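Local coordinates for PUA domain-containing protein (Aeropyrum pernix, PDB 2CX0) that is of unknown function but carries a PUA domain and probably binds RNA, possibly in translation initiation, at residues 17-20 with 21-24; 122-125 with 126-129. All coordinates share one frame; numbering follows the deposited sequence.

Contact 1: residues 17-20 with 21-24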
loop_
_atom_site.group_PDB
_atom_site.type_symbol
_atom_site.label_atom_id
_atom_site.label_comp_id
_atom_site.label_asym_id
_atom_site.label_seq_id
_atom_site.Cartn_x
_atom_site.Cartn_y
_atom_site.Cartn_z
ATOM N N ALA A 17 18.173 -12.216 -4.738
ATOM C CA ALA A 17 18.043 -12.181 -3.283
ATOM C C ALA A 17 18.538 -10.839 -2.846
ATOM O O ALA A 17 19.336 -10.212 -3.559
ATOM C CB ALA A 17 18.871 -13.335 -2.652
ATOM N N LEU A 18 17.975 -10.301 -1.757
ATOM C CA LEU A 18 18.472 -9.025 -1.233
ATOM C C LEU A 18 19.727 -9.403 -0.473
ATOM O O LEU A 18 19.793 -10.466 0.143
ATOM C CB LEU A 18 17.514 -8.390 -0.189
ATOM C CG LEU A 18 16.626 -7.234 -0.643
ATOM C CD1 LEU A 18 15.867 -7.629 -1.846
ATOM C CD2 LEU A 18 15.683 -6.841 0.511
ATOM N N SER A 19 20.713 -8.528 -0.508
ATOM C CA SER A 19 21.957 -8.753 0.237
ATOM C C SER A 19 21.676 -8.559 1.721
ATOM O O SER A 19 20.644 -7.983 2.105
ATOM C CB SER A 19 23.025 -7.743 -0.177
ATOM O OG SER A 19 22.679 -6.419 0.219
ATOM N N LYS A 20 22.598 -8.996 2.566
ATOM C CA LYS A 20 22.421 -8.814 3.998
ATOM C C LYS A 20 22.390 -7.303 4.300
ATOM O O LYS A 20 21.582 -6.848 5.093
ATOM C CB LYS A 20 23.557 -9.496 4.772
ATOM C CG LYS A 20 23.396 -9.400 6.278
ATOM C CD LYS A 20 24.482 -10.135 7.031
ATOM C CE LYS A 20 24.392 -9.896 8.574
ATOM N NZ LYS A 20 25.367 -10.744 9.344
ATOM N N LYS A 21 23.209 -6.500 3.632
ATOM C CA LYS A 21 23.164 -5.059 3.906
ATOM C C LYS A 21 21.798 -4.479 3.455
ATOM O O LYS A 21 21.246 -3.601 4.102
ATOM C CB LYS A 21 24.272 -4.333 3.144
ATOM C CG LYS A 21 24.317 -2.818 3.393
ATOM C CD LYS A 21 25.472 -2.166 2.593
ATOM C CE LYS A 21 25.473 -0.639 2.736
ATOM N NZ LYS A 21 26.538 0.025 1.929
ATOM N N GLU A 22 21.288 -4.967 2.321
ATOM C CA GLU A 22 20.011 -4.492 1.803
ATOM C C GLU A 22 18.871 -4.867 2.756
ATOM O O GLU A 22 17.945 -4.109 2.935
ATOM C CB GLU A 22 19.741 -5.064 0.385
ATOM C CG GLU A 22 20.634 -4.487 -0.694
ATOM C CD GLU A 22 20.361 -5.101 -2.084
ATOM O OE1 GLU A 22 20.391 -6.357 -2.201
ATOM O OE2 GLU A 22 20.124 -4.329 -3.043
ATOM N N ARG A 23 18.908 -6.047 3.349
ATOM C CA ARG A 23 17.854 -6.416 4.266
ATOM C C ARG A 23 17.907 -5.495 5.484
ATOM O O ARG A 23 16.867 -5.050 6.003
ATOM C CB ARG A 23 18.029 -7.871 4.698
ATOM C CG ARG A 23 17.044 -8.334 5.759
ATOM C CD ARG A 23 17.477 -9.690 6.392
ATOM N NE ARG A 23 17.345 -10.768 5.411
ATOM C CZ ARG A 23 16.217 -11.454 5.217
ATOM N NH1 ARG A 23 15.138 -11.180 5.946
ATOM N NH2 ARG A 23 16.152 -12.389 4.270
ATOM N N ARG A 24 19.114 -5.221 5.977
ATOM C CA ARG A 24 19.266 -4.333 7.138
ATOM C C ARG A 24 18.705 -2.940 6.832
ATOM O O ARG A 24 17.928 -2.354 7.608
ATOM C CB ARG A 24 20.754 -4.199 7.532
ATOM C CG ARG A 24 21.302 -5.491 8.024
ATOM C CD ARG A 24 22.785 -5.535 8.469
ATOM N NE ARG A 24 22.832 -6.783 9.228
ATOM C CZ ARG A 24 22.866 -6.880 10.560
ATOM N NH1 ARG A 24 22.852 -8.076 11.143
ATOM N NH2 ARG A 24 23.013 -5.793 11.308
#
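The carboxylate of Glu22 turns back to the backbone N-H of Ser19, and the guanidinium of Arg24 meets the last methylene of Lys20 obliquely, with Lys20 CE 3.5 Å from both Arg24 NE and NH1. On the carboxylate, Glu22 OE1 receives Ser19 N through its anti lone pair, at 2.8 Å and nearly straight (173°), while OE2 forms a salt bridge with Arg16. These two ties fix the rotation of the group. In return Ser19 OG accepts from Glu22 N at 2.9 Å; with chi1 at 67° the hydroxyl is tucked between its own N and carbonyl carbon, facing the first turn. Leu18 crosses the Glu22 chain, its CG 3.9 Å from Glu22 CB, and also rests on Leu45 and Leu47 of strand 45-51. Regular helical bonding starts with Arg23 N to Ser19 O (2.9 Å) and Arg24 N to Lys20 O (3.1 Å). Lys20 and Arg24 run side by side in the same direction at the surface, leaving Lys20 NZ 4.1 Å from Arg24 NH1, a proximity of like charges that is likely to be mildly unfavourable. The reciprocal Ser19-Glu22 pairing is a capping box, with Ser19 as N-cap of helix 20-30.

Contact 2: residues 122-125 with 126-129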
loop_
_atom_site.group_PDB
_atom_site.type_symbol
_atom_site.label_atom_id
_atom_site.label_comp_id
_atom_site.label_asym_id
_atom_site.label_seq_id
_atom_site.Cartn_x
_atom_site.Cartn_y
_atom_site.Cartn_z
ATOM N N SER A 122 -3.334 5.677 15.365
ATOM C CA SER A 122 -2.905 7.028 15.700
ATOM C C SER A 122 -1.869 7.436 14.654
ATOM O O SER A 122 -0.906 6.708 14.421
ATOM C CB SER A 122 -2.292 7.006 17.104
ATOM O OG SER A 122 -1.874 8.305 17.465
ATOM N N PHE A 123 -2.060 8.566 13.982
ATOM C CA PHE A 123 -1.116 8.956 12.961
ATOM C C PHE A 123 -1.166 10.450 12.754
ATOM O O PHE A 123 -2.136 11.129 13.180
ATOM C CB PHE A 123 -1.405 8.229 11.629
ATOM C CG PHE A 123 -2.807 8.361 11.144
ATOM C CD1 PHE A 123 -3.219 9.464 10.391
ATOM C CD2 PHE A 123 -3.738 7.342 11.416
ATOM C CE1 PHE A 123 -4.561 9.541 9.917
ATOM C CE2 PHE A 123 -5.036 7.411 10.960
ATOM C CZ PHE A 123 -5.456 8.512 10.208
ATOM N N THR A 124 -0.129 10.969 12.110
ATOM C CA THR A 124 -0.121 12.392 11.836
ATOM C C THR A 124 -0.071 12.606 10.327
ATOM O O THR A 124 0.187 11.669 9.568
ATOM C CB THR A 124 1.119 13.074 12.517
ATOM O OG1 THR A 124 2.308 12.471 12.023
ATOM C CG2 THR A 124 1.083 12.874 14.007
ATOM N N ARG A 125 -0.327 13.851 9.900
ATOM C CA ARG A 125 -0.256 14.199 8.494
ATOM C C ARG A 125 1.072 13.668 7.960
ATOM O O ARG A 125 2.111 13.817 8.626
ATOM C CB ARG A 125 -0.317 15.745 8.346
ATOM C CG ARG A 125 0.108 16.295 7.002
ATOM C CD ARG A 125 -0.327 17.748 6.843
ATOM N NE ARG A 125 -1.351 18.067 7.822
ATOM C CZ ARG A 125 -2.388 18.872 7.607
ATOM N NH1 ARG A 125 -2.560 19.456 6.417
ATOM N NH2 ARG A 125 -3.243 19.099 8.600
ATOM N N GLY A 126 1.062 13.038 6.780
ATOM C CA GLY A 126 2.315 12.548 6.203
ATOM C C GLY A 126 2.579 11.070 6.445
ATOM O O GLY A 126 3.432 10.464 5.751
ATOM N N ASP A 127 1.876 10.476 7.415
ATOM C CA ASP A 127 2.039 9.047 7.728
ATOM C C ASP A 127 1.381 8.195 6.683
ATOM O O ASP A 127 0.403 8.658 6.022
ATOM C CB ASP A 127 1.387 8.689 9.049
ATOM C CG ASP A 127 2.324 8.946 10.256
ATOM O OD1 ASP A 127 3.544 8.954 10.022
ATOM O OD2 ASP A 127 1.820 9.104 11.391
ATOM N N VAL A 128 1.905 6.973 6.533
ATOM C CA VAL A 128 1.351 5.994 5.617
ATOM C C VAL A 128 0.130 5.336 6.280
ATOM O O VAL A 128 0.215 4.845 7.408
ATOM C CB VAL A 128 2.363 4.877 5.313
ATOM C CG1 VAL A 128 1.736 3.871 4.334
ATOM C CG2 VAL A 128 3.678 5.492 4.772
ATOM N N VAL A 129 -0.998 5.335 5.570
ATOM C CA VAL A 129 -2.192 4.677 6.083
ATOM C C VAL A 129 -2.875 3.920 4.955
ATOM O O VAL A 129 -2.567 4.150 3.764
ATOM C CB VAL A 129 -3.211 5.676 6.671
ATOM C CG1 VAL A 129 -2.563 6.463 7.834
ATOM C CG2 VAL A 129 -3.758 6.684 5.508
#
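Residues Thr124 to Asp127 make a type II beta turn closed by Asp127 N bonding to Thr124 O at 3.0 Å, with Gly126 at a positive phi (98°) where a side chain would collide with the carbonyl of Arg125. The Asp127 carboxylate reaches back across the turn to Thr124 N, which meets OD2 at 2.8 Å in a nearly straight bond (170°) from above the carboxylate plane. Thr124 OG1 adds a weak, longer bond to the same oxygen, so OD2 takes both the backbone and the hydroxyl of one residue. Asp127 OD2 also lies 3.4 Å from Phe123 CB. With an alanine at Asp127, Thr124 N and OG1 would probably both lose this acceptor, leaving the Asp127 N to Thr124 O bond to close the turn. Beyond the turn, Val129 CG1, anti to the carbonyl carbon (chi1 -60°), is thereby directed over the centre of one face of the Phe123 ring, a CH-pi contact 3.8 Å from the centroid; the two side chains cross at about a right angle. Asp148 accepts from Arg125 N, and Arg75 bonds to Gly126 O. This type II turn, with the Asp127 side chain bonded back to Thr124 N, leads into strand 128-133 of the mixed sheet of the PUA domain.

In the fold
Contact 1 comes first along the chain and is complete before contact 2 begins; their centres lie 27 Å apart, their nearest atoms about 17 Å, and they do not touch. The 17-24 segment joins strand 9-17 of the N-terminal antiparallel sheet to helix 20-30, in the N-terminal, DUF1947-type region. The 122-129 segment joins strand 116-121, at the edge of the mixed sheet, to strand 128-133 inside it, in the PUA domain. No sheet or helix is shared. Both are short local connections at which an acidic side chain bonds back to a backbone N-H three residues earlier, one starting a helix and the other a strand, consistent with a protein built of two domains.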